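Local coordinates for tRNA (guanine-N(1)-)-methyltransferase (PDB 7KFF), which catalyses transfer of a methyl group from S-adenosyl-L-methionine to N1 of a guanine in tRNA, most likely the one just 3' of the anticodon, at residues Ala146-Glu151 / Ala207-Arg212; Asp227-Gly232 / Glu276-Leu281; Glu235-Thr240 / Arg267-Lys272. One frame throughout, in Å; residues are numbered along the deposited sequence.

Interaction 1 lies in the core of the knotted methyltransferase domain, whereas interactions 2 and 3 sit farther out: interaction 3 packs on helix 259-277, and interaction 2, whose loop encloses it, on the turn and short helix that follow. In the first, an aromatic edge and a water-centred cluster join the link between strand 146-147 and helix 150-156 to the end of helix 200-211. The second is a surface contact, the third a close approach of a glycine-proline backbone to a helix. The Arg212-Asp227 salt bridge ties interaction 1 to 2, and Ser228 OG with Glu235 N probably ties 2 to 3. S-adenosyl-L-homocysteine touches interactions 2 and 3; all three reach the second subunit.

Interaction 1: residues Ala146-Glu151 / Ala207-Arg212; sequences APFTQE and AEAVVR
Ala209 presents its CB to Phe148 near the C-terminal end of helix 200-211. The methyl lies in the plane of the phenyl ring, at its outer edge, equally distant from Phe148 CZ and CE2, with Ala209 CB 3.7 Å from CZ. Phe148 reaches it because CG stands anti to the backbone N (chi1 -175°), which sends the ring out from the turn between strand 146-147 and helix 150-156. Tyr194 of the second subunit meets the same ring with its plane inclined by about 45°. Val210, one step on, packs against Trp156 and Met17. This is the SPOUT fold, a parallel sheet flanked by helices in which the chain forms a trefoil knot, and the seam joins edge strand 146-147 and its following helix to helix 200-211. At Arg212 the contact turns polar. A single water accepts from Arg212 NH1 at 2.9 Å and from Gln150 NE2, also at 2.9 Å, and donates to Ala209 O at 2.8 Å. The water thus separates two donor groups, with Gln150 NE2 4.4 Å from Arg212 NH1, near the guanidinium plane. Gln150 OE1 accepts from Val195 N of the second subunit, while Arg212 NH2 forms a salt bridge with Asp227.

Interaction 2: residues Asp227-Gly232 / Glu276-Leu281; sequences DSFSDG and EVRPEL. With SAH (S-adenosyl-L-homocysteine), chain C.
Gly232 and Leu281 bring the backbones to a closest CA-CA separation of 7.1 Å, where overlapping type II (Asp227-Ser230) and type I (Phe229-Gly232) turns face Leu281 of the short, weakly bonded helix 279-283. Leu281 CD1 rests 4.0 Å from Gly232 O. The same methyl lies over the centre of the Arg278 guanidinium, about 4.0 Å above its plane. The bend of Arg278 at chi2 (-73°) brings NH1 obliquely to Phe229 CE1, 4.4 Å away. Arg278 NE makes a nearly straight hydrogen-bonded salt bridge (171°, 2.8 Å) to Glu280 OE2, on the syn side but tilted from the carboxylate plane, while NH1 forms a salt bridge with Asp193 of the second subunit. Early in the turn Ser228 N donates to O of S-adenosyl-L-homocysteine at 2.7 Å and Ser228 OG to OXT, also at 2.7 Å; Asp227 OD2 accepts from the ligand's amino N at 3.0 Å, its OD1 pairing with Arg212. Pro141, Ile191 and Tyr194 of the second subunit help complete this cofactor pocket. With no hydrogen bond across the segments, the contact rests on van der Waals packing, and the two acids, not the turn, probably hold the guanidinium in place.

Interaction 3: residues Glu235-Thr240 / Arg267-Lys272; sequences EGPSYT and REQSLK. With SAH (S-adenosyl-L-homocysteine), chain C.
Gly236 lies against Ser270 of helix 259-277, their CA atoms 4.5 Å apart, as the extended chain 235-240 crosses this helix. The helix belongs to the helical C-terminal region that follows the SPOUT methyltransferase fold in TrmD enzymes. Here the packing is tight and made by backbone: Gly236 CA is 4.0 Å from Gln269 O, and Gly236 N is 4.1 Å from Ser270 CA. Glycine has no side chain on the flank that faces Gln269 CB, and the two chains can come this close. Ser270 OG is engaged just beyond the crossing, hydrogen-bonded to Leu234 O, which anchors the chain as it enters. Pro237 continues the close part. Its ring and the Gln269 side chain cross at about a right angle, CG and CD each lying 3.7 Å from Gln269 OE1, while Pro237 CD also approaches Gln269 CB at 3.9 Å. Gln269 turns its amide toward the ring by a bend at chi2 (-64°).

Beyond this the contact loosens. Tyr239 does not touch the helix; a water joins its OH, at 2.7 Å, to Gln269 OE1 by only a weak bond. Thr240 has left the helix altogether and binds the second subunit, its OG1 to Ser67 O and its N to Asp173. At the opposite end of the loop segment, the CB of Glu235 is directed away from the helix; this residue meets the ligand with CB and CG, its carboxylate turning away, and Glu235 CG lies 3.4 Å from OXT of S-adenosyl-L-homocysteine.

Interaction 1: residues Ala146-Glu151 / Ala207-Arg212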
loop_
_atom_site.group_PDB
_atom_site.type_symbol
_atom_site.label_atom_id
_atom_site.label_comp_id
_atom_site.label_asym_id
_atom_site.label_seq_id
_atom_site.Cartn_x
_atom_site.Cartn_y
_atom_site.Cartn_z
ATOM N N ALA A 146 7.527 -1.529 11.239
ATOM C CA ALA A 146 8.647 -1.395 10.323
ATOM C C ALA A 146 8.156 -1.428 8.877
ATOM O O ALA A 146 7.263 -2.220 8.530
ATOM C CB ALA A 146 9.655 -2.516 10.557
ATOM N N PRO A 147 8.706 -0.592 8.010
ATOM C CA PRO A 147 8.211 -0.544 6.629
ATOM C C PRO A 147 8.310 -1.868 5.900
ATOM O O PRO A 147 9.317 -2.565 5.985
ATOM C CB PRO A 147 9.124 0.490 5.961
ATOM C CG PRO A 147 9.589 1.350 7.079
ATOM C CD PRO A 147 9.730 0.442 8.257
ATOM N N PHE A 148 7.257 -2.180 5.143
ATOM C CA PHE A 148 7.292 -3.292 4.201
ATOM C C PHE A 148 8.283 -2.986 3.084
ATOM O O PHE A 148 8.224 -1.920 2.454
ATOM C CB PHE A 148 5.884 -3.466 3.606
ATOM C CG PHE A 148 5.720 -4.659 2.693
ATOM C CD1 PHE A 148 6.243 -5.906 3.026
ATOM C CD2 PHE A 148 5.021 -4.531 1.498
ATOM C CE1 PHE A 148 6.072 -6.984 2.203
ATOM C CE2 PHE A 148 4.860 -5.623 0.670
ATOM C CZ PHE A 148 5.380 -6.831 1.016
ATOM N N THR A 149 9.176 -3.936 2.814
ATOM C CA THR A 149 10.201 -3.784 1.791
ATOM C C THR A 149 10.148 -4.976 0.845
ATOM O O THR A 149 9.560 -6.022 1.132
ATOM C CB THR A 149 11.613 -3.716 2.399
ATOM O OG1 THR A 149 11.909 -4.997 2.961
ATOM C CG2 THR A 149 11.749 -2.607 3.428
ATOM N N GLN A 150 10.800 -4.819 -0.297
ATOM C CA GLN A 150 10.897 -5.932 -1.232
ATOM C C GLN A 150 11.672 -7.095 -0.621
ATOM O O GLN A 150 11.407 -8.257 -0.943
ATOM C CB GLN A 150 11.505 -5.491 -2.560
ATOM C CG GLN A 150 11.370 -6.511 -3.669
ATOM C CD GLN A 150 9.933 -6.802 -4.053
ATOM O OE1 GLN A 150 9.033 -5.982 -3.824
ATOM N NE2 GLN A 150 9.694 -7.994 -4.591
ATOM N N GLU A 151 12.638 -6.807 0.248
ATOM C CA GLU A 151 13.327 -7.878 0.957
ATOM C C GLU A 151 12.361 -8.667 1.835
ATOM O O GLU A 151 12.440 -9.901 1.899
ATOM C CB GLU A 151 14.450 -7.288 1.804
ATOM C CG GLU A 151 15.331 -8.304 2.502
ATOM C CD GLU A 151 16.565 -7.670 3.118
ATOM O OE1 GLU A 151 16.426 -6.963 4.136
ATOM O OE2 GLU A 151 17.672 -7.870 2.574
ATOM N N ALA A 207 -0.045 -9.449 0.243
ATOM C CA ALA A 207 -0.321 -10.693 -0.461
ATOM C C ALA A 207 0.100 -10.621 -1.922
ATOM O O ALA A 207 0.686 -11.578 -2.441
ATOM C CB ALA A 207 -1.788 -11.072 -0.309
ATOM N N GLU A 208 -0.199 -9.515 -2.603
ATOM C CA GLU A 208 0.228 -9.405 -3.996
ATOM C C GLU A 208 1.743 -9.503 -4.108
ATOM O O GLU A 208 2.271 -10.230 -4.960
ATOM C CB GLU A 208 -0.242 -8.088 -4.621
ATOM C CG GLU A 208 -1.691 -8.039 -4.996
ATOM C CD GLU A 208 -2.000 -7.154 -6.195
ATOM O OE1 GLU A 208 -1.092 -6.460 -6.733
ATOM O OE2 GLU A 208 -3.178 -7.157 -6.590
ATOM N N ALA A 209 2.459 -8.745 -3.279
ATOM C CA ALA A 209 3.909 -8.665 -3.387
ATOM C C ALA A 209 4.584 -9.978 -3.031
ATOM O O ALA A 209 5.627 -10.316 -3.600
ATOM C CB ALA A 209 4.432 -7.536 -2.516
ATOM N N VAL A 210 4.010 -10.728 -2.094
ATOM C CA VAL A 210 4.565 -12.014 -1.679
ATOM C C VAL A 210 4.199 -13.119 -2.661
ATOM O O VAL A 210 5.066 -13.880 -3.100
ATOM C CB VAL A 210 4.078 -12.347 -0.256
ATOM C CG1 VAL A 210 4.449 -13.765 0.144
ATOM C CG2 VAL A 210 4.659 -11.331 0.734
ATOM N N VAL A 211 2.912 -13.251 -2.987
ATOM C CA VAL A 211 2.480 -14.401 -3.780
ATOM C C VAL A 211 3.049 -14.345 -5.187
ATOM O O VAL A 211 3.307 -15.392 -5.791
ATOM C CB VAL A 211 0.943 -14.530 -3.742
ATOM C CG1 VAL A 211 0.464 -15.602 -4.713
ATOM C CG2 VAL A 211 0.459 -14.821 -2.305
ATOM N N ARG A 212 3.258 -13.152 -5.735
ATOM C CA ARG A 212 3.823 -13.086 -7.078
ATOM C C ARG A 212 5.247 -13.629 -7.148
ATOM O O ARG A 212 5.742 -13.864 -8.255
ATOM C CB ARG A 212 3.778 -11.678 -7.647
ATOM C CG ARG A 212 4.717 -10.713 -6.993
ATOM C CD ARG A 212 4.613 -9.302 -7.580
ATOM N NE ARG A 212 5.186 -9.122 -8.915
ATOM C CZ ARG A 212 6.478 -8.929 -9.172
ATOM N NH1 ARG A 212 7.373 -8.935 -8.210
ATOM N NH2 ARG A 212 6.869 -8.731 -10.413
HETATM O O HOH W 1 6.922 -8.612 -5.329
#

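Interaction 2: residues Asp227-Gly232 / Glu276-Leu281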
loop_
_atom_site.group_PDB
_atom_site.type_symbol
_atom_site.label_atom_id
_atom_site.label_comp_id
_atom_site.label_asym_id
_atom_site.label_seq_id
_atom_site.Cartn_x
_atom_site.Cartn_y
_atom_site.Cartn_z
ATOM N N ASP A 227 12.985 -5.783 -12.395
ATOM C CA ASP A 227 11.860 -4.998 -11.892
ATOM C C ASP A 227 12.380 -3.759 -11.168
ATOM O O ASP A 227 13.580 -3.630 -10.956
ATOM C CB ASP A 227 11.001 -5.824 -10.930
ATOM C CG ASP A 227 9.955 -6.672 -11.650
ATOM O OD1 ASP A 227 9.510 -7.695 -11.073
ATOM O OD2 ASP A 227 9.581 -6.325 -12.794
ATOM N N SER A 228 11.489 -2.855 -10.766
ATOM C CA SER A 228 11.947 -1.691 -10.018
ATOM C C SER A 228 12.583 -2.130 -8.711
ATOM O O SER A 228 12.134 -3.088 -8.078
ATOM C CB SER A 228 10.752 -0.769 -9.716
ATOM O OG SER A 228 10.408 0.013 -10.852
ATOM N N PHE A 229 13.623 -1.407 -8.301
ATOM C CA PHE A 229 14.391 -1.598 -7.077
ATOM C C PHE A 229 15.382 -2.747 -7.186
ATOM O O PHE A 229 16.225 -2.883 -6.305
ATOM C CB PHE A 229 13.525 -1.791 -5.815
ATOM C CG PHE A 229 12.384 -0.835 -5.747
ATOM C CD1 PHE A 229 12.624 0.514 -5.581
ATOM C CD2 PHE A 229 11.070 -1.274 -5.881
ATOM C CE1 PHE A 229 11.578 1.414 -5.545
ATOM C CE2 PHE A 229 10.030 -0.385 -5.866
ATOM C CZ PHE A 229 10.288 0.968 -5.707
ATOM N N SER A 230 15.318 -3.575 -8.233
ATOM C CA SER A 230 16.155 -4.769 -8.285
ATOM C C SER A 230 17.634 -4.412 -8.195
ATOM O O SER A 230 18.404 -5.100 -7.515
ATOM C CB SER A 230 15.857 -5.560 -9.561
ATOM O OG SER A 230 16.235 -4.851 -10.731
ATOM N N ASP A 231 18.043 -3.334 -8.867
ATOM C CA ASP A 231 19.417 -2.850 -8.858
ATOM C C ASP A 231 19.545 -1.511 -8.139
ATOM O O ASP A 231 20.503 -0.765 -8.378
ATOM C CB ASP A 231 19.911 -2.705 -10.296
ATOM C CG ASP A 231 19.017 -1.793 -11.125
ATOM O OD1 ASP A 231 17.984 -1.327 -10.587
ATOM O OD2 ASP A 231 19.345 -1.545 -12.307
ATOM N N GLY A 232 18.590 -1.185 -7.278
ATOM C CA GLY A 232 18.581 0.075 -6.575
ATOM C C GLY A 232 17.939 1.219 -7.322
ATOM O O GLY A 232 17.817 2.314 -6.756
ATOM N N GLU A 276 14.837 11.905 -11.398
ATOM C CA GLU A 276 13.675 12.791 -11.378
ATOM C C GLU A 276 12.864 12.634 -10.103
ATOM O O GLU A 276 12.379 13.623 -9.530
ATOM C CB GLU A 276 12.753 12.465 -12.558
ATOM C CG GLU A 276 13.289 12.836 -13.914
ATOM C CD GLU A 276 12.453 12.279 -15.061
ATOM O OE1 GLU A 276 11.666 11.312 -14.861
ATOM O OE2 GLU A 276 12.587 12.821 -16.175
ATOM N N VAL A 277 12.657 11.393 -9.676
ATOM C CA VAL A 277 11.644 11.073 -8.691
ATOM C C VAL A 277 12.224 10.690 -7.337
ATOM O O VAL A 277 11.604 10.977 -6.309
ATOM C CB VAL A 277 10.765 9.930 -9.259
ATOM C CG1 VAL A 277 9.705 9.535 -8.282
ATOM C CG2 VAL A 277 10.148 10.317 -10.617
ATOM N N ARG A 278 13.386 10.039 -7.312
ATOM C CA ARG A 278 13.991 9.535 -6.075
ATOM C C ARG A 278 15.491 9.786 -6.110
ATOM O O ARG A 278 16.302 8.855 -6.000
ATOM C CB ARG A 278 13.701 8.041 -5.918
ATOM C CG ARG A 278 12.244 7.654 -5.831
ATOM C CD ARG A 278 11.652 8.037 -4.499
ATOM N NE ARG A 278 12.260 7.329 -3.382
ATOM C CZ ARG A 278 11.975 6.079 -3.031
ATOM N NH1 ARG A 278 11.090 5.373 -3.713
ATOM N NH2 ARG A 278 12.567 5.518 -1.996
ATOM N N PRO A 279 15.897 11.048 -6.228
ATOM C CA PRO A 279 17.335 11.325 -6.369
ATOM C C PRO A 279 18.165 10.868 -5.182
ATOM O O PRO A 279 19.343 10.540 -5.354
ATOM C CB PRO A 279 17.393 12.850 -6.574
ATOM C CG PRO A 279 16.089 13.351 -5.979
ATOM C CD PRO A 279 15.080 12.273 -6.285
ATOM N N GLU A 280 17.576 10.800 -3.985
ATOM C CA GLU A 280 18.322 10.307 -2.833
ATOM C C GLU A 280 18.750 8.852 -2.995
ATOM O O GLU A 280 19.724 8.430 -2.365
ATOM C CB GLU A 280 17.507 10.506 -1.554
ATOM C CG GLU A 280 16.367 9.502 -1.340
ATOM C CD GLU A 280 15.115 9.734 -2.192
ATOM O OE1 GLU A 280 15.033 10.717 -2.961
ATOM O OE2 GLU A 280 14.196 8.908 -2.061
ATOM N N LEU A 281 18.056 8.067 -3.823
ATOM C CA LEU A 281 18.511 6.700 -4.043
ATOM C C LEU A 281 19.855 6.666 -4.755
ATOM O O LEU A 281 20.633 5.728 -4.553
ATOM C CB LEU A 281 17.480 5.894 -4.828
ATOM C CG LEU A 281 16.158 5.615 -4.113
ATOM C CD1 LEU A 281 15.228 4.796 -4.998
ATOM C CD2 LEU A 281 16.378 4.910 -2.787
HETATM N N SAH C . 8.282 -4.095 -14.419
HETATM C CA SAH C . 7.604 -3.147 -13.559
HETATM C CB SAH C . 6.470 -3.896 -12.893
HETATM C CG SAH C . 5.079 -3.364 -13.185
HETATM S SD SAH C . 4.078 -4.098 -11.906
HETATM C C SAH C . 8.482 -2.549 -12.473
HETATM O O SAH C . 8.999 -3.259 -11.614
HETATM O OXT SAH C . 8.666 -1.334 -12.423
HETATM C "C5'" SAH C . 2.492 -3.906 -12.707
HETATM C "C4'" SAH C . 1.679 -2.727 -12.210
HETATM O "O4'" SAH C . 1.378 -2.857 -10.823
HETATM C "C3'" SAH C . 2.303 -1.330 -12.349
HETATM O "O3'" SAH C . 2.244 -0.870 -13.651
HETATM C "C2'" SAH C . 1.457 -0.543 -11.347
HETATM O "O2'" SAH C . 0.193 -0.233 -11.880
HETATM C "C1'" SAH C . 1.277 -1.566 -10.246
HETATM N N9 SAH C . 2.308 -1.460 -9.198
HETATM C C8 SAH C . 3.313 -2.358 -8.917
HETATM N N7 SAH C . 3.994 -1.936 -7.835
HETATM C C5 SAH C . 3.444 -0.758 -7.433
HETATM C C6 SAH C . 3.736 0.119 -6.397
HETATM N N6 SAH C . 4.746 -0.061 -5.522
HETATM N N1 SAH C . 2.957 1.246 -6.259
HETATM C C2 SAH C . 1.910 1.479 -7.119
HETATM N N3 SAH C . 1.605 0.621 -8.132
HETATM C C4 SAH C . 2.371 -0.468 -8.274
#

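Interaction 3: residues Glu235-Thr240 / Arg267-Lys272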
loop_
_atom_site.group_PDB
_atom_site.type_symbol
_atom_site.label_atom_id
_atom_site.label_comp_id
_atom_site.label_asym_id
_atom_site.label_seq_id
_atom_site.Cartn_x
_atom_site.Cartn_y
_atom_site.Cartn_z
ATOM N N GLU A 235 12.441 1.530 -12.490
ATOM C CA GLU A 235 12.354 1.178 -13.900
ATOM C C GLU A 235 11.961 2.395 -14.732
ATOM O O GLU A 235 11.192 3.254 -14.295
ATOM C CB GLU A 235 11.324 0.068 -14.129
ATOM C CG GLU A 235 11.821 -1.342 -13.806
ATOM C CD GLU A 235 12.795 -1.905 -14.838
ATOM O OE1 GLU A 235 13.712 -2.654 -14.433
ATOM O OE2 GLU A 235 12.635 -1.614 -16.050
ATOM N N GLY A 236 12.495 2.459 -15.948
ATOM C CA GLY A 236 12.131 3.491 -16.894
ATOM C C GLY A 236 10.836 3.170 -17.628
ATOM O O GLY A 236 10.141 2.172 -17.364
ATOM N N PRO A 237 10.490 4.044 -18.567
ATOM C CA PRO A 237 9.235 3.880 -19.313
ATOM C C PRO A 237 9.275 2.715 -20.288
ATOM O O PRO A 237 10.338 2.272 -20.738
ATOM C CB PRO A 237 9.089 5.201 -20.069
ATOM C CG PRO A 237 10.492 5.700 -20.196
ATOM C CD PRO A 237 11.194 5.285 -18.940
ATOM N N SER A 238 8.074 2.228 -20.611
ATOM C CA SER A 238 7.885 1.176 -21.597
ATOM C C SER A 238 6.963 1.660 -22.707
ATOM O O SER A 238 6.147 2.565 -22.510
ATOM C CB SER A 238 7.257 -0.060 -20.968
ATOM O OG SER A 238 8.111 -0.605 -19.979
ATOM N N TYR A 239 7.081 1.018 -23.868
ATOM C CA TYR A 239 6.332 1.401 -25.052
ATOM C C TYR A 239 5.929 0.161 -25.829
ATOM O O TYR A 239 6.640 -0.845 -25.815
ATOM C CB TYR A 239 7.187 2.289 -25.976
ATOM C CG TYR A 239 7.709 3.534 -25.315
ATOM C CD1 TYR A 239 6.956 4.691 -25.312
ATOM C CD2 TYR A 239 8.929 3.546 -24.658
ATOM C CE1 TYR A 239 7.411 5.835 -24.686
ATOM C CE2 TYR A 239 9.398 4.693 -24.038
ATOM C CZ TYR A 239 8.638 5.827 -24.050
ATOM O OH TYR A 239 9.081 6.962 -23.415
ATOM N N THR A 240 4.806 0.263 -26.545
ATOM C CA THR A 240 4.357 -0.771 -27.481
ATOM C C THR A 240 3.818 -0.102 -28.743
ATOM O O THR A 240 3.830 1.123 -28.872
ATOM C CB THR A 240 3.377 -1.747 -26.801
ATOM O OG1 THR A 240 3.131 -2.855 -27.680
ATOM C CG2 THR A 240 2.071 -1.076 -26.460
ATOM N N ARG A 267 19.159 1.537 -19.327
ATOM C CA ARG A 267 19.874 1.957 -18.124
ATOM C C ARG A 267 19.775 3.466 -17.927
ATOM O O ARG A 267 19.487 3.942 -16.821
ATOM C CB ARG A 267 21.329 1.518 -18.211
ATOM C CG ARG A 267 22.196 1.996 -17.079
ATOM C CD ARG A 267 22.131 1.058 -15.928
ATOM N NE ARG A 267 22.992 1.484 -14.830
ATOM C CZ ARG A 267 22.924 0.970 -13.612
ATOM N NH1 ARG A 267 22.046 0.011 -13.352
ATOM N NH2 ARG A 267 23.720 1.423 -12.661
ATOM N N GLU A 268 20.005 4.236 -18.992
ATOM C CA GLU A 268 19.865 5.686 -18.892
ATOM C C GLU A 268 18.479 6.078 -18.398
ATOM O O GLU A 268 18.334 6.933 -17.519
ATOM C CB GLU A 268 20.156 6.336 -20.240
ATOM C CG GLU A 268 21.618 6.230 -20.661
ATOM C CD GLU A 268 21.862 6.736 -22.085
ATOM O OE1 GLU A 268 20.880 7.006 -22.819
ATOM O OE2 GLU A 268 23.031 6.852 -22.473
ATOM N N GLN A 269 17.446 5.467 -18.960
ATOM C CA GLN A 269 16.093 5.855 -18.588
ATOM C C GLN A 269 15.785 5.496 -17.145
ATOM O O GLN A 269 15.011 6.195 -16.489
ATOM C CB GLN A 269 15.098 5.189 -19.533
ATOM C CG GLN A 269 15.151 5.735 -20.942
ATOM C CD GLN A 269 14.757 7.194 -20.995
ATOM O OE1 GLN A 269 13.688 7.571 -20.504
ATOM N NE2 GLN A 269 15.601 8.019 -21.582
ATOM N N SER A 270 16.376 4.410 -16.647
ATOM C CA SER A 270 16.247 4.066 -15.237
ATOM C C SER A 270 16.980 5.072 -14.354
ATOM O O SER A 270 16.431 5.536 -13.341
ATOM C CB SER A 270 16.750 2.639 -15.045
ATOM O OG SER A 270 16.825 2.280 -13.698
ATOM N N LEU A 271 18.186 5.474 -14.749
ATOM C CA LEU A 271 18.881 6.527 -14.015
ATOM C C LEU A 271 18.085 7.825 -14.043
ATOM O O LEU A 271 17.989 8.526 -13.028
ATOM C CB LEU A 271 20.253 6.784 -14.628
ATOM C CG LEU A 271 21.275 5.667 -14.452
ATOM C CD1 LEU A 271 22.461 5.856 -15.376
ATOM C CD2 LEU A 271 21.732 5.610 -12.987
ATOM N N LYS A 272 17.507 8.162 -15.202
ATOM C CA LYS A 272 16.776 9.417 -15.346
ATOM C C LYS A 272 15.521 9.414 -14.476
ATOM O O LYS A 272 15.250 10.387 -13.762
ATOM C CB LYS A 272 16.406 9.620 -16.817
ATOM C CG LYS A 272 15.590 10.857 -17.117
ATOM C CD LYS A 272 15.446 11.008 -18.639
ATOM C CE LYS A 272 14.632 12.227 -19.038
ATOM N NZ LYS A 272 13.195 11.896 -19.158
HETATM N N SAH C . 8.282 -4.095 -14.419
HETATM C CA SAH C . 7.604 -3.147 -13.559
HETATM C CB SAH C . 6.470 -3.896 -12.893
HETATM C CG SAH C . 5.079 -3.364 -13.185
HETATM S SD SAH C . 4.078 -4.098 -11.906
HETATM C C SAH C . 8.482 -2.549 -12.473
HETATM O O SAH C . 8.999 -3.259 -11.614
HETATM O OXT SAH C . 8.666 -1.334 -12.423
HETATM C "C5'" SAH C . 2.492 -3.906 -12.707
HETATM C "C4'" SAH C . 1.679 -2.727 -12.210
HETATM O "O4'" SAH C . 1.378 -2.857 -10.823
HETATM C "C3'" SAH C . 2.303 -1.330 -12.349
HETATM O "O3'" SAH C . 2.244 -0.870 -13.651
HETATM C "C2'" SAH C . 1.457 -0.543 -11.347
HETATM O "O2'" SAH C . 0.193 -0.233 -11.880
HETATM C "C1'" SAH C . 1.277 -1.566 -10.246
HETATM N N9 SAH C . 2.308 -1.460 -9.198
HETATM C C8 SAH C . 3.313 -2.358 -8.917
HETATM N N7 SAH C . 3.994 -1.936 -7.835
HETATM C C5 SAH C . 3.444 -0.758 -7.433
HETATM C C6 SAH C . 3.736 0.119 -6.397
HETATM N N6 SAH C . 4.746 -0.061 -5.522
HETATM N N1 SAH C . 2.957 1.246 -6.259
HETATM C C2 SAH C . 1.910 1.479 -7.119
HETATM N N3 SAH C . 1.605 0.621 -8.132
HETATM C C4 SAH C . 2.371 -0.468 -8.274
HETATM O O HOH W 2 11.701 7.654 -23.205
#